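Local structure of transcription termination factor NusA (Planctomyces limnophilus, 4MTN) at residues 210-215 with 220-225; 231-236 with 245-250. The protein probably takes part in both transcription termination and antitermination, binding the core of RNA polymerase and nascent RNA. All coordinates share one frame; numbering follows the deposited sequence.

How the contacts relate
Contacts 1 and 2, whose centres are about 10 Å apart, pack the two successive helices 221-226 and 231-239 against neighbouring parallel strands of one KH-domain sheet. The strands are joined directly: Val210 N lies 2.6 Å from Glu246 O, and Val210 O the same distance from Val248 N, both probable hydrogen bonds. Val212 of contact 1 and Val247 of contact 2 touch between the neighbouring strands, so the two apolar patches are continuous. Helix 221-226 also reaches the strand of contact 2, with Val222 CG2 3.5 Å from Val248 C. The loop between the helices carries Val228 and Arg229, and sulfate is bound there and at the start of 231-236, at the edge of contact 2.

Contact 1: residues 210-215 with 220-225; sequences VAVSCA and DPVGAC
With chi1 at -62°, Val212 sets CG1 beside its own backbone N and CG2 between that N and the carbonyl carbon, and the two methyls thus reach different turns of helix 221-226. CG1 faces the sulfur of Cys225, which its own torsion (chi1 -64°) places opposite the carbonyl carbon; Val212 CG1 and Cys225 SG are 4.1 Å apart. CG2 goes to the first turn, where Val212 CG2 lies 3.8 Å from Pro221 CB, the valine side chain lying aslant to the proline with its methyl at the CB corner next to the carbonyl carbon. The same methyl brushes Val222, Val212 CG2 to Val222 CG2 being 4.2 Å. Pro221 also rests on the strand backbone: its CB is 3.8 Å from Ser213 CA. Cys214 meets the same ring carbon with its CB, not its sulfur, Cys214 CB to Pro221 CB being 4.2 Å.

Strand and helix run at 109° to each other. Asp220 caps the helix start, although both bonds are weak: Val222 N to Asp220 OD1 is 3.4 Å and Gly223 N to Asp220 OD2 is 3.0 Å. A salt bridge from Asp220 OD1 to Arg249 ties this cap to the adjoining strand. Within the type II KH fold, this helix follows the central strand 207-214 and leads to the GxxG loop, while Ile195 of the outer strand 195-203 adds to the packing on Cys214 and Cys225. No hydrogen bond spans the two segments; their direct contact is apolar packing of methyls, the proline CB edge and a cysteine sulfur, which fixes position by shape and sets no bond direction.

Contact 2: residues 231-236 with 245-250; sequences ARIRNV and IEVVRW. With SO4 (sulfate ion), chain B; SO4 (sulfate ion), chain C.
The GxxG loop of the KH domain runs into helix 231-239, whose first turn binds sulfate while its inner side, through Ile233 and Val236, packs on Ile245 and Val247. Ile233 uses both branches. Its CG2 meets the strand at Ile245 CG2, 3.8 Å away, and its longer branch, kept extended by chi2 of 176°, carries Ile233 CD1 to 3.7 Å from Val247 CG2. Ile245 reaches back with its own straight branch, ending with Ile245 CD1 3.6 Å from the backbone Ile233 O and 3.7 Å from Val236 CG1. The Val236 and Ile245 side chains meet at about a right angle.

In the type II KH topology strand 244-249 follows this helix and lies parallel to 207-214; Ile233 and Val236 pack the helix on one face of the sheet at this edge strand. Val236 also touches Leu182 and Leu183 of helix 176-186, which places it between two elements.

At the helix start, one sulfate receives Ala231 N on O3 (2.9 Å) and Arg232 N on O1 (3.1 Å, N-H...O angle 168°). The Arg232 side chain bends at chi3 (-49°) and brings NE back to that same O1, a weak bond of 2.9 Å, while NH1 is salt-bridged to Glu189 and NH2 donates to Ala224 O. Backbone N atoms of Val228 and Arg229 also bind sulfate. The ion probably comes from the crystallisation liquor; its place at a helix N-terminus beside the GxxG loop is consistent with a site for an RNA phosphate. A second sulfate sits at the edge of the Arg234 guanidinium.

Contact 1: residues 210-215 with 220-225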
# COMPACT_ATOMS: atom_id res chain seq x y z
N VAL A 210 -3.98 -4.97 15.38
CA VAL A 210 -3.04 -3.92 15.73
C VAL A 210 -2.06 -4.36 16.82
O VAL A 210 -2.47 -4.74 17.92
CB VAL A 210 -3.77 -2.65 16.23
CG1 VAL A 210 -2.78 -1.51 16.42
CG2 VAL A 210 -4.88 -2.26 15.27
N ALA A 211 -0.77 -4.31 16.51
CA ALA A 211 0.26 -4.64 17.49
C ALA A 211 0.92 -3.37 18.02
O ALA A 211 1.50 -2.60 17.26
CB ALA A 211 1.30 -5.57 16.87
N VAL A 212 0.84 -3.17 19.33
CA VAL A 212 1.35 -1.96 19.96
C VAL A 212 2.41 -2.25 21.02
O VAL A 212 2.51 -3.37 21.51
CB VAL A 212 0.21 -1.15 20.61
CG1 VAL A 212 -0.79 -0.70 19.56
CG2 VAL A 212 -0.48 -1.97 21.69
N SER A 213 3.20 -1.24 21.35
CA SER A 213 4.25 -1.38 22.36
C SER A 213 4.51 -0.07 23.08
O SER A 213 4.10 1.00 22.61
CB SER A 213 5.54 -1.89 21.72
OG SER A 213 6.17 -0.87 20.97
N CYS A 214 5.18 -0.15 24.22
CA CYS A 214 5.54 1.04 24.99
C CYS A 214 6.98 0.97 25.47
O CYS A 214 7.49 -0.11 25.79
CB CYS A 214 4.60 1.20 26.19
SG CYS A 214 4.92 2.68 27.18
N ALA A 215 7.64 2.13 25.50
CA ALA A 215 9.03 2.21 25.95
C ALA A 215 9.16 1.80 27.41
O ALA A 215 10.10 1.11 27.80
CB ALA A 215 9.57 3.62 25.75
N ASP A 220 1.38 -1.26 30.40
CA ASP A 220 0.70 -2.18 29.50
C ASP A 220 0.16 -1.42 28.29
O ASP A 220 -0.79 -0.64 28.41
CB ASP A 220 -0.43 -2.91 30.23
CG ASP A 220 -1.31 -3.71 29.30
OD1 ASP A 220 -0.80 -4.27 28.30
OD2 ASP A 220 -2.53 -3.79 29.57
N PRO A 221 0.76 -1.65 27.11
CA PRO A 221 0.43 -0.89 25.90
C PRO A 221 -0.98 -1.16 25.39
O PRO A 221 -1.64 -0.23 24.90
CB PRO A 221 1.48 -1.37 24.89
CG PRO A 221 1.86 -2.73 25.37
CD PRO A 221 1.78 -2.68 26.86
N VAL A 222 -1.44 -2.40 25.50
CA VAL A 222 -2.79 -2.74 25.06
C VAL A 222 -3.83 -2.06 25.94
O VAL A 222 -4.75 -1.42 25.45
CB VAL A 222 -3.02 -4.27 25.09
CG1 VAL A 222 -4.44 -4.59 24.64
CG2 VAL A 222 -2.01 -4.97 24.20
N GLY A 223 -3.65 -2.20 27.26
CA GLY A 223 -4.57 -1.61 28.22
C GLY A 223 -4.68 -0.11 28.10
O GLY A 223 -5.72 0.47 28.41
N ALA A 224 -3.60 0.53 27.65
CA ALA A 224 -3.59 1.97 27.44
C ALA A 224 -4.48 2.35 26.26
O ALA A 224 -5.16 3.37 26.29
CB ALA A 224 -2.17 2.46 27.22
N CYS A 225 -4.47 1.51 25.23
CA CYS A 225 -5.31 1.73 24.06
C CYS A 225 -6.77 1.44 24.36
O CYS A 225 -7.67 2.14 23.90
CB CYS A 225 -4.84 0.87 22.88
SG CYS A 225 -3.18 1.26 22.28

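Contact 2: residues 231-236 with 245-250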
# COMPACT_ATOMS: atom_id res chain seq x y z
N ALA A 231 -14.04 2.21 24.22
CA ALA A 231 -14.93 3.03 23.39
C ALA A 231 -14.20 3.74 22.25
O ALA A 231 -14.73 3.87 21.15
CB ALA A 231 -15.66 4.05 24.26
N ARG A 232 -12.98 4.20 22.52
CA ARG A 232 -12.21 4.94 21.52
C ARG A 232 -11.82 4.05 20.34
O ARG A 232 -11.81 4.49 19.19
CB ARG A 232 -10.95 5.54 22.15
CG ARG A 232 -11.23 6.60 23.21
CD ARG A 232 -9.97 6.95 23.97
NE ARG A 232 -9.27 5.75 24.41
CZ ARG A 232 -8.15 5.75 25.13
NH1 ARG A 232 -7.60 6.90 25.50
NH2 ARG A 232 -7.58 4.61 25.49
N ILE A 233 -11.51 2.79 20.63
CA ILE A 233 -11.18 1.82 19.60
C ILE A 233 -12.40 1.54 18.72
O ILE A 233 -12.28 1.45 17.49
CB ILE A 233 -10.65 0.51 20.20
CG1 ILE A 233 -9.31 0.75 20.89
CG2 ILE A 233 -10.52 -0.57 19.14
CD1 ILE A 233 -8.76 -0.47 21.59
N ARG A 234 -13.56 1.43 19.34
CA ARG A 234 -14.80 1.19 18.61
C ARG A 234 -15.20 2.41 17.78
O ARG A 234 -15.81 2.28 16.72
CB ARG A 234 -15.94 0.81 19.56
CG ARG A 234 -15.85 -0.60 20.10
CD ARG A 234 -17.15 -1.01 20.77
NE ARG A 234 -17.68 0.06 21.61
CZ ARG A 234 -17.32 0.27 22.87
NH1 ARG A 234 -16.42 -0.52 23.45
NH2 ARG A 234 -17.85 1.27 23.55
N ASN A 235 -14.86 3.60 18.27
CA ASN A 235 -15.12 4.84 17.53
C ASN A 235 -14.43 4.83 16.18
O ASN A 235 -15.01 5.25 15.17
CB ASN A 235 -14.68 6.06 18.34
CG ASN A 235 -15.64 6.40 19.46
OD1 ASN A 235 -16.82 6.06 19.41
ND2 ASN A 235 -15.14 7.09 20.49
N VAL A 236 -13.19 4.36 16.16
CA VAL A 236 -12.44 4.21 14.92
C VAL A 236 -13.12 3.17 14.03
O VAL A 236 -13.23 3.35 12.82
CB VAL A 236 -10.98 3.80 15.19
CG1 VAL A 236 -10.25 3.50 13.89
CG2 VAL A 236 -10.26 4.88 15.97
N ILE A 245 -11.71 -4.23 15.24
CA ILE A 245 -10.33 -3.86 15.54
C ILE A 245 -9.80 -4.60 16.76
O ILE A 245 -10.31 -4.44 17.87
CB ILE A 245 -10.21 -2.34 15.78
CG1 ILE A 245 -10.67 -1.58 14.53
CG2 ILE A 245 -8.78 -1.98 16.13
CD1 ILE A 245 -10.58 -0.08 14.67
N GLU A 246 -8.76 -5.41 16.55
CA GLU A 246 -8.11 -6.14 17.63
C GLU A 246 -6.75 -5.53 17.95
O GLU A 246 -5.87 -5.50 17.10
CB GLU A 246 -7.95 -7.61 17.27
CG GLU A 246 -9.21 -8.30 16.79
CD GLU A 246 -8.95 -9.71 16.29
OE1 GLU A 246 -7.81 -10.20 16.46
OE2 GLU A 246 -9.88 -10.33 15.73
N VAL A 247 -6.59 -5.06 19.18
CA VAL A 247 -5.31 -4.52 19.62
C VAL A 247 -4.57 -5.53 20.47
O VAL A 247 -5.06 -5.95 21.52
CB VAL A 247 -5.48 -3.21 20.41
CG1 VAL A 247 -4.13 -2.68 20.84
CG2 VAL A 247 -6.22 -2.18 19.57
N VAL A 248 -3.38 -5.93 20.02
CA VAL A 248 -2.57 -6.89 20.77
C VAL A 248 -1.21 -6.30 21.12
O VAL A 248 -0.88 -5.18 20.71
CB VAL A 248 -2.38 -8.20 19.98
CG1 VAL A 248 -3.72 -8.89 19.78
CG2 VAL A 248 -1.70 -7.92 18.65
N ARG A 249 -0.41 -7.06 21.86
CA ARG A 249 0.88 -6.58 22.32
C ARG A 249 2.00 -7.00 21.38
O ARG A 249 2.12 -8.17 21.01
CB ARG A 249 1.17 -7.11 23.74
CG ARG A 249 2.39 -6.48 24.39
CD ARG A 249 2.79 -7.24 25.65
NE ARG A 249 1.75 -7.20 26.68
CZ ARG A 249 1.81 -6.45 27.77
NH1 ARG A 249 2.86 -5.67 27.99
NH2 ARG A 249 0.82 -6.47 28.65
N TRP A 250 2.82 -6.03 20.98
CA TRP A 250 3.97 -6.31 20.13
C TRP A 250 5.13 -6.87 20.94
O TRP A 250 5.35 -6.47 22.09
CB TRP A 250 4.42 -5.04 19.39
CG TRP A 250 5.75 -5.20 18.72
CD1 TRP A 250 6.97 -4.86 19.22
CD2 TRP A 250 6.00 -5.75 17.41
NE1 TRP A 250 7.96 -5.16 18.31
CE2 TRP A 250 7.39 -5.70 17.20
CE3 TRP A 250 5.17 -6.27 16.41
CZ2 TRP A 250 7.97 -6.16 16.02
CZ3 TRP A 250 5.76 -6.72 15.24
CH2 TRP A 250 7.14 -6.66 15.06
S SO4 B . -12.33 4.54 26.25
O1 SO4 B . -11.47 4.02 25.19
O2 SO4 B . -13.08 5.69 25.75
O3 SO4 B . -13.25 3.50 26.68
O4 SO4 B . -11.50 4.96 27.38
S SO4 C . -19.86 3.67 24.76
O1 SO4 C . -19.45 2.31 25.09
O2 SO4 C . -19.63 3.92 23.34
O3 SO4 C . -21.28 3.84 25.07
O4 SO4 C . -19.08 4.62 25.56